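Local structure of 6-O-methylguanine DNA methyltransferase (Enterococcus faecalis, 2B6C) at residues R184-S187 with W193-E196; E90-K95 with F129-G134. The protein is an AlkD-like helical protein of unproven function, probably acting in the repair of alkylated DNA. All blocks are in the same frame, centred on the assembly; numbering follows the deposited sequence.

Contact 1: R184-S187 with W193-E196; sequences RQYS and WVEE. With SO4 (sulfate ion), chain J.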
ATOM      1  N   ARG B 184      13.325   6.495 -24.334  1.00 14.92           N
ATOM      2  CA  ARG B 184      14.338   5.862 -23.500  1.00 16.36           C
ATOM      3  C   ARG B 184      13.767   4.782 -22.574  1.00 16.45           C
ATOM      4  O   ARG B 184      14.248   3.649 -22.589  1.00 16.06           O
ATOM      5  CB  ARG B 184      15.082   6.919 -22.687  1.00 17.13           C
ATOM      6  CG  ARG B 184      16.254   6.445 -21.881  1.00 19.01           C
ATOM      7  CD  ARG B 184      16.730   7.660 -21.172  1.00 23.81           C
ATOM      8  NE  ARG B 184      18.020   7.531 -20.541  1.00 28.49           N
ATOM      9  CZ  ARG B 184      19.127   8.184 -20.894  1.00 29.25           C
ATOM     10  NH1 ARG B 184      19.170   8.977 -21.959  1.00 30.74           N
ATOM     11  NH2 ARG B 184      20.223   7.997 -20.190  1.00 29.86           N
ATOM     12  N   GLN B 185      12.739   5.127 -21.801  1.00 16.63           N
ATOM     13  CA  GLN B 185      12.111   4.176 -20.868  1.00 16.60           C
ATOM     14  C   GLN B 185      11.449   3.013 -21.577  1.00 16.50           C
ATOM     15  O   GLN B 185      11.614   1.835 -21.173  1.00 15.95           O
ATOM     16  CB  GLN B 185      11.044   4.881 -20.010  1.00 17.84           C
ATOM     17  CG  GLN B 185      11.610   5.698 -18.839  1.00 18.06           C
ATOM     18  CD  GLN B 185      12.445   4.830 -17.905  1.00 21.78           C
ATOM     19  OE1 GLN B 185      13.656   4.994 -17.821  1.00 23.41           O
ATOM     20  NE2 GLN B 185      11.784   3.917 -17.182  1.00 22.46           N
ATOM     21  N   TYR B 186      10.653   3.331 -22.600  1.00 15.73           N
ATOM     22  CA  TYR B 186       9.964   2.272 -23.313  1.00 16.09           C
ATOM     23  C   TYR B 186      10.924   1.326 -24.065  1.00 15.66           C
ATOM     24  O   TYR B 186      10.642   0.117 -24.176  1.00 16.18           O
ATOM     25  CB  TYR B 186       8.844   2.811 -24.202  1.00 16.66           C
ATOM     26  CG  TYR B 186       7.955   1.715 -24.722  1.00 17.49           C
ATOM     27  CD1 TYR B 186       7.453   0.726 -23.847  1.00 16.44           C
ATOM     28  CD2 TYR B 186       7.610   1.653 -26.083  1.00 16.15           C
ATOM     29  CE1 TYR B 186       6.646  -0.304 -24.316  1.00 18.02           C
ATOM     30  CE2 TYR B 186       6.790   0.610 -26.569  1.00 18.08           C
ATOM     31  CZ  TYR B 186       6.313  -0.355 -25.672  1.00 17.29           C
ATOM     32  OH  TYR B 186       5.516  -1.371 -26.135  1.00 19.85           O
ATOM     33  N   SER B 187      12.068   1.835 -24.526  1.00 13.91           N
ATOM     34  CA  SER B 187      13.077   0.960 -25.174  1.00 13.70           C
ATOM     35  C   SER B 187      13.614  -0.157 -24.278  1.00 13.09           C
ATOM     36  O   SER B 187      14.192  -1.136 -24.764  1.00 11.13           O
ATOM     37  CB  SER B 187      14.253   1.771 -25.722  1.00 12.46           C
ATOM     38  OG  SER B 187      15.067   2.231 -24.656  1.00 14.39           O
ATOM     39  N   TRP B 193      10.046  -1.677 -31.303  1.00 13.86           N
ATOM     40  CA  TRP B 193       9.036  -0.634 -31.461  1.00 13.96           C
ATOM     41  C   TRP B 193       9.662   0.770 -31.365  1.00 14.50           C
ATOM     42  O   TRP B 193       9.363   1.632 -32.189  1.00 14.66           O
ATOM     43  CB  TRP B 193       7.876  -0.809 -30.438  1.00 15.17           C
ATOM     44  CG  TRP B 193       6.725   0.128 -30.659  1.00 14.05           C
ATOM     45  CD1 TRP B 193       5.593  -0.139 -31.356  1.00 15.60           C
ATOM     46  CD2 TRP B 193       6.601   1.484 -30.193  1.00 14.95           C
ATOM     47  NE1 TRP B 193       4.765   0.957 -31.360  1.00 16.07           N
ATOM     48  CE2 TRP B 193       5.355   1.968 -30.650  1.00 17.58           C
ATOM     49  CE3 TRP B 193       7.424   2.335 -29.442  1.00 14.47           C
ATOM     50  CZ2 TRP B 193       4.896   3.275 -30.375  1.00 17.14           C
ATOM     51  CZ3 TRP B 193       6.961   3.637 -29.156  1.00 15.50           C
ATOM     52  CH2 TRP B 193       5.701   4.085 -29.620  1.00 14.61           C
ATOM     53  N   VAL B 194      10.531   1.005 -30.378  1.00 14.25           N
ATOM     54  CA  VAL B 194      11.193   2.309 -30.276  1.00 15.36           C
ATOM     55  C   VAL B 194      12.054   2.620 -31.521  1.00 15.58           C
ATOM     56  O   VAL B 194      11.967   3.744 -32.051  1.00 16.49           O
ATOM     57  CB  VAL B 194      11.944   2.526 -28.911  1.00 15.47           C
ATOM     58  CG1 VAL B 194      12.673   3.876 -28.882  1.00 15.78           C
ATOM     59  CG2 VAL B 194      10.937   2.457 -27.747  1.00 14.66           C
ATOM     60  N   GLU B 195      12.833   1.642 -31.993  1.00 15.47           N
ATOM     61  CA  GLU B 195      13.638   1.725 -33.230  0.50 15.72           C
ATOM     62  C   GLU B 195      12.783   2.143 -34.436  1.00 15.83           C
ATOM     63  O   GLU B 195      13.123   3.050 -35.180  1.00 15.47           O
ATOM     64  CB  GLU B 195      14.269   0.354 -33.550  0.50 15.96           C
ATOM     65  CG  GLU B 195      15.441  -0.136 -32.667  0.50 16.80           C
ATOM     66  CD  GLU B 195      16.760  -0.168 -33.419  0.50 16.99           C
ATOM     67  OE1 GLU B 195      17.751  -0.747 -32.918  0.50 18.21           O
ATOM     68  OE2 GLU B 195      16.810   0.397 -34.527  0.50 17.96           O
ATOM     69  N   GLU B 196      11.685   1.404 -34.642  1.00 15.77           N
ATOM     70  CA  GLU B 196      10.755   1.663 -35.757  1.00 15.69           C
ATOM     71  C   GLU B 196      10.193   3.075 -35.717  1.00 15.59           C
ATOM     72  O   GLU B 196      10.313   3.802 -36.704  1.00 14.30           O
ATOM     73  CB  GLU B 196       9.642   0.630 -35.812  1.00 15.42           C
ATOM     74  CG  GLU B 196      10.140  -0.714 -36.207  1.00 18.72           C
ATOM     75  CD  GLU B 196       9.087  -1.795 -36.115  1.00 22.53           C
ATOM     76  OE1 GLU B 196       8.174  -1.740 -35.258  1.00 26.30           O
ATOM     77  OE2 GLU B 196       9.190  -2.722 -36.918  1.00 26.48           O
TER
HETATM   78  S   SO4 J 403      18.321   6.213 -17.089  1.00 60.46           S
HETATM   79  O1  SO4 J 403      19.438   5.944 -16.201  1.00 60.36           O
HETATM   80  O2  SO4 J 403      18.522   7.504 -17.744  1.00 61.07           O
HETATM   81  O3  SO4 J 403      17.112   6.282 -16.275  1.00 61.09           O
HETATM   82  O4  SO4 J 403      18.200   5.182 -18.114  1.00 60.21           O
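The rings of Tyr-186 and Trp-193 meet edge to face, offset, with planes at 72° and the tyrosine and six-membered indole centroids 5.2 Å apart. Tyr-186 presents its CD2-CE2 edge, and CE2 lies above one indole face, displaced toward the rim, 3.4 Å from Trp-193 CE3. The indole lies in turn at the tyrosine's edge, with Trp-193 CD2 near the plane of that ring. CG of Trp-193 lies opposite its backbone N (chi1 -173°), beside the carbonyl carbon, which puts the indole against Tyr-186. Val-194 CG2 lies at the edge of the indole, 3.8 Å from Tyr-186 CD2, and also packs 3.5 Å from the backbone N of Ser-187. The tyrosine hydroxyl reaches past the contact to Gln-157, and Leu-160 touches both side chains, so helix 157-166 adjoins the pair.

Ser-187 OG donates a 2.6 Å hydrogen bond to Arg-184 O, three residues earlier, from a position tilted out of the carbonyl plane. The extended Arg-184 points the other way, to a sulfate probably taken from the crystallisation liquor. Arg-184 NE has two weak bonds to the sulfate: a short, bent one of 2.8 Å to O2 and a nearly straight one of 3.4 Å to O4. O4 lies in the guanidinium plane, at its edge. Tyr-214 OH also binds the ion, while NH1 of Arg-184 pairs with Glu-210.

Between these two successive helices, joined by a short turn, the joint is thus apolar and aromatic. The polar groups work at its margins: the serine hydroxyl is taken up by the carbonyl of Arg-184, and the arginine is shared between Glu-210 and sulfate, which is consistent with a site able to hold an anion.

Contact 2: E90-K95 with F129-G134; sequences EVVAFK and FALFYG. With SO4 (sulfate ion), chain I.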
ATOM      1  N   GLU B  90     -12.196  11.949  -8.608  1.00 18.33           N
ATOM      2  CA  GLU B  90     -11.228  12.648  -7.770  1.00 17.96           C
ATOM      3  C   GLU B  90      -9.893  12.793  -8.459  1.00 18.45           C
ATOM      4  O   GLU B  90      -9.229  13.829  -8.302  1.00 18.82           O
ATOM      5  CB  GLU B  90     -11.076  11.969  -6.402  1.00 17.60           C
ATOM      6  CG  GLU B  90     -12.348  12.056  -5.562  1.00 16.98           C
ATOM      7  CD  GLU B  90     -12.382  11.108  -4.372  1.00 18.80           C
ATOM      8  OE1 GLU B  90     -11.745  10.042  -4.384  1.00 19.25           O
ATOM      9  OE2 GLU B  90     -13.093  11.404  -3.398  1.00 24.16           O
ATOM     10  N   VAL B  91      -9.478  11.772  -9.216  1.00 18.40           N
ATOM     11  CA  VAL B  91      -8.204  11.857  -9.930  1.00 18.99           C
ATOM     12  C   VAL B  91      -8.296  12.914 -11.032  1.00 19.00           C
ATOM     13  O   VAL B  91      -7.360  13.696 -11.224  1.00 17.48           O
ATOM     14  CB  VAL B  91      -7.708  10.466 -10.490  1.00 19.41           C
ATOM     15  CG1 VAL B  91      -6.521  10.636 -11.437  1.00 20.65           C
ATOM     16  CG2 VAL B  91      -7.261   9.600  -9.341  1.00 20.82           C
ATOM     17  N   VAL B  92      -9.439  12.955 -11.727  1.00 18.67           N
ATOM     18  CA  VAL B  92      -9.650  13.968 -12.770  1.00 18.69           C
ATOM     19  C   VAL B  92      -9.538  15.374 -12.169  1.00 18.57           C
ATOM     20  O   VAL B  92      -9.027  16.261 -12.819  1.00 18.90           O
ATOM     21  CB  VAL B  92     -11.006  13.765 -13.502  1.00 19.04           C
ATOM     22  CG1 VAL B  92     -11.302  14.891 -14.505  1.00 20.65           C
ATOM     23  CG2 VAL B  92     -11.019  12.420 -14.225  1.00 18.73           C
ATOM     24  N   ALA B  93      -9.989  15.568 -10.920  1.00 18.28           N
ATOM     25  CA  ALA B  93      -9.976  16.903 -10.289  1.00 18.23           C
ATOM     26  C   ALA B  93      -8.547  17.314  -9.928  1.00 18.04           C
ATOM     27  O   ALA B  93      -8.208  18.511  -9.949  1.00 18.90           O
ATOM     28  CB  ALA B  93     -10.918  16.967  -9.049  1.00 17.06           C
ATOM     29  N   PHE B  94      -7.681  16.336  -9.661  1.00 17.78           N
ATOM     30  CA  PHE B  94      -6.262  16.668  -9.411  1.00 18.10           C
ATOM     31  C   PHE B  94      -5.528  17.288 -10.628  1.00 17.51           C
ATOM     32  O   PHE B  94      -4.495  17.915 -10.460  1.00 16.57           O
ATOM     33  CB  PHE B  94      -5.455  15.464  -8.936  1.00 17.31           C
ATOM     34  CG  PHE B  94      -5.606  15.134  -7.469  1.00 18.73           C
ATOM     35  CD1 PHE B  94      -5.002  15.923  -6.487  1.00 20.08           C
ATOM     36  CD2 PHE B  94      -6.308  13.989  -7.071  1.00 19.16           C
ATOM     37  CE1 PHE B  94      -5.098  15.574  -5.134  1.00 21.32           C
ATOM     38  CE2 PHE B  94      -6.424  13.642  -5.721  1.00 18.38           C
ATOM     39  CZ  PHE B  94      -5.808  14.442  -4.755  1.00 17.31           C
ATOM     40  N   LYS B  95      -6.054  17.105 -11.838  1.00 17.70           N
ATOM     41  CA  LYS B  95      -5.423  17.690 -13.025  1.00 18.27           C
ATOM     42  C   LYS B  95      -5.331  19.220 -12.911  1.00 17.58           C
ATOM     43  O   LYS B  95      -4.396  19.817 -13.441  1.00 17.80           O
ATOM     44  CB  LYS B  95      -6.114  17.246 -14.346  1.00 18.69           C
ATOM     45  CG  LYS B  95      -5.749  18.164 -15.549  1.00 19.84           C
ATOM     46  CD  LYS B  95      -6.040  17.590 -16.921  1.00 19.96           C
ATOM     47  CE  LYS B  95      -5.715  18.632 -18.016  1.00 21.14           C
ATOM     48  NZ  LYS B  95      -6.587  19.847 -17.865  1.00 18.82           N
ATOM     49  N   PHE B 129      -4.891   9.445 -19.818  1.00 16.06           N
ATOM     50  CA  PHE B 129      -4.178   9.975 -20.965  1.00 15.96           C
ATOM     51  C   PHE B 129      -4.947  11.099 -21.706  1.00 16.15           C
ATOM     52  O   PHE B 129      -4.365  12.124 -21.996  1.00 16.92           O
ATOM     53  CB  PHE B 129      -3.733   8.853 -21.904  1.00 15.82           C
ATOM     54  CG  PHE B 129      -2.964   9.349 -23.122  1.00 16.16           C
ATOM     55  CD1 PHE B 129      -3.643   9.710 -24.286  1.00 13.41           C
ATOM     56  CD2 PHE B 129      -1.583   9.461 -23.079  1.00 12.47           C
ATOM     57  CE1 PHE B 129      -2.941  10.185 -25.400  1.00 15.08           C
ATOM     58  CE2 PHE B 129      -0.854   9.917 -24.193  1.00 14.67           C
ATOM     59  CZ  PHE B 129      -1.545  10.290 -25.360  1.00 14.69           C
ATOM     60  N   ALA B 130      -6.236  10.906 -21.997  1.00 16.93           N
ATOM     61  CA  ALA B 130      -7.013  11.902 -22.741  1.00 17.05           C
ATOM     62  C   ALA B 130      -7.216  13.228 -21.989  1.00 17.43           C
ATOM     63  O   ALA B 130      -7.459  14.257 -22.635  1.00 17.10           O
ATOM     64  CB  ALA B 130      -8.370  11.322 -23.214  1.00 16.75           C
ATOM     65  N   LEU B 131      -7.124  13.204 -20.651  1.00 17.77           N
ATOM     66  CA  LEU B 131      -7.167  14.425 -19.835  1.00 18.59           C
ATOM     67  C   LEU B 131      -6.046  15.378 -20.242  1.00 18.23           C
ATOM     68  O   LEU B 131      -6.222  16.595 -20.300  1.00 18.72           O
ATOM     69  CB  LEU B 131      -6.950  14.110 -18.341  1.00 19.08           C
ATOM     70  CG  LEU B 131      -8.032  13.505 -17.471  1.00 20.60           C
ATOM     71  CD1 LEU B 131      -7.480  13.340 -16.030  1.00 21.58           C
ATOM     72  CD2 LEU B 131      -9.315  14.365 -17.529  1.00 21.88           C
ATOM     73  N   PHE B 132      -4.880  14.811 -20.494  1.00 17.99           N
ATOM     74  CA  PHE B 132      -3.666  15.586 -20.704  1.00 17.07           C
ATOM     75  C   PHE B 132      -3.298  15.717 -22.191  1.00 17.35           C
ATOM     76  O   PHE B 132      -2.604  16.652 -22.573  1.00 16.20           O
ATOM     77  CB  PHE B 132      -2.515  14.936 -19.903  1.00 16.06           C
ATOM     78  CG  PHE B 132      -2.730  14.966 -18.416  1.00 16.30           C
ATOM     79  CD1 PHE B 132      -2.471  16.132 -17.680  1.00 15.82           C
ATOM     80  CD2 PHE B 132      -3.209  13.831 -17.744  1.00 18.59           C
ATOM     81  CE1 PHE B 132      -2.692  16.179 -16.266  1.00 19.18           C
ATOM     82  CE2 PHE B 132      -3.420  13.851 -16.346  1.00 18.70           C
ATOM     83  CZ  PHE B 132      -3.161  15.020 -15.602  1.00 17.41           C
ATOM     84  N   TYR B 133      -3.715  14.751 -23.012  1.00 17.21           N
ATOM     85  CA  TYR B 133      -3.370  14.764 -24.438  1.00 18.35           C
ATOM     86  C   TYR B 133      -3.872  16.049 -25.143  1.00 18.74           C
ATOM     87  O   TYR B 133      -5.046  16.391 -25.023  1.00 19.34           O
ATOM     88  CB  TYR B 133      -3.951  13.514 -25.163  1.00 17.93           C
ATOM     89  CG  TYR B 133      -3.829  13.634 -26.651  1.00 18.17           C
ATOM     90  CD1 TYR B 133      -2.588  13.464 -27.270  1.00 15.76           C
ATOM     91  CD2 TYR B 133      -4.939  13.985 -27.454  1.00 20.46           C
ATOM     92  CE1 TYR B 133      -2.440  13.616 -28.629  1.00 17.54           C
ATOM     93  CE2 TYR B 133      -4.793  14.126 -28.842  1.00 19.38           C
ATOM     94  CZ  TYR B 133      -3.523  13.955 -29.413  1.00 18.63           C
ATOM     95  OH  TYR B 133      -3.316  14.090 -30.781  1.00 19.98           O
ATOM     96  N   GLY B 134      -3.002  16.723 -25.906  1.00 19.18           N
ATOM     97  CA  GLY B 134      -3.374  17.957 -26.618  1.00 19.63           C
ATOM     98  C   GLY B 134      -3.775  19.166 -25.757  1.00 19.91           C
ATOM     99  O   GLY B 134      -4.380  20.117 -26.252  1.00 19.71           O
TER
HETATM  100  S   SO4 I 402      -5.344  22.677 -20.660  1.00 33.50           S
HETATM  101  O1  SO4 I 402      -6.019  23.628 -19.776  1.00 32.18           O
HETATM  102  O2  SO4 I 402      -5.911  22.726 -22.025  1.00 32.06           O
HETATM  103  O3  SO4 I 402      -5.614  21.315 -20.163  1.00 33.73           O
HETATM  104  O4  SO4 I 402      -3.898  22.975 -20.677  1.00 29.94           O
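Lys-95 lays its aliphatic chain over one face of the Phe-132 ring, the two side chains running past each other in opposite senses. CD of Lys-95 makes the CH-pi contact, 4.0 Å from the Phe-132 ring centroid and shifted toward the rim. The lysine is stretched as far as CE and bends only at its last torsion (chi4 -62°). This turn carries Lys-95 NZ to a sulfate, probably from the crystallisation liquor, where it forms a 2.9 Å hydrogen bond with sulfate O3. On the way Lys-95 CE passes 3.1 Å from Leu-131 O, a close approach to a carbonyl by a methylene probably polarised by the ammonium.

Leu-131 itself reaches toward helix 88-94: its CD1, anti to CA (chi2 -179°), lies 4.0 Å from Val-92 CA, while its CD2 meets Val-92 CG1 at 3.7 Å. Phe-132 also meets Phe-114 edge to face and touches helix 138-146. That helix begins beside the sulfate, also bound by the backbone N atoms of Glu-136 and Asn-137 and by Asn-140 ND2.

Lys-95 thus serves both media: its methylenes join the apolar packing between helices 88-94 and 125-132, while its ammonium probably helps balance an anion held near a helix start.

In the fold
Contact 1 and contact 2 use separate helix pairs, with centres 25 Å apart and nearest atoms about 10 Å apart. Contact 1 joins successive helices, 173-186 and 191-200, far toward the C-terminal end yet mostly buried; contact 2 joins helices 88-94 and 125-132, with helix 104-120 between them in sequence, nearer the centre of the chain but only partly buried. Helix 157-166 packs on Tyr-186 and Trp-193 in contact 1 and on Phe-129, beside the touching residues, in contact 2. Ring meets ring in the first, with a valine beside it; in the second a lysine chain covers a ring and a leucine meets a valine. A sulfate lies beside each: Arg-184 points away from its interface, whereas Lys-95 crosses its own.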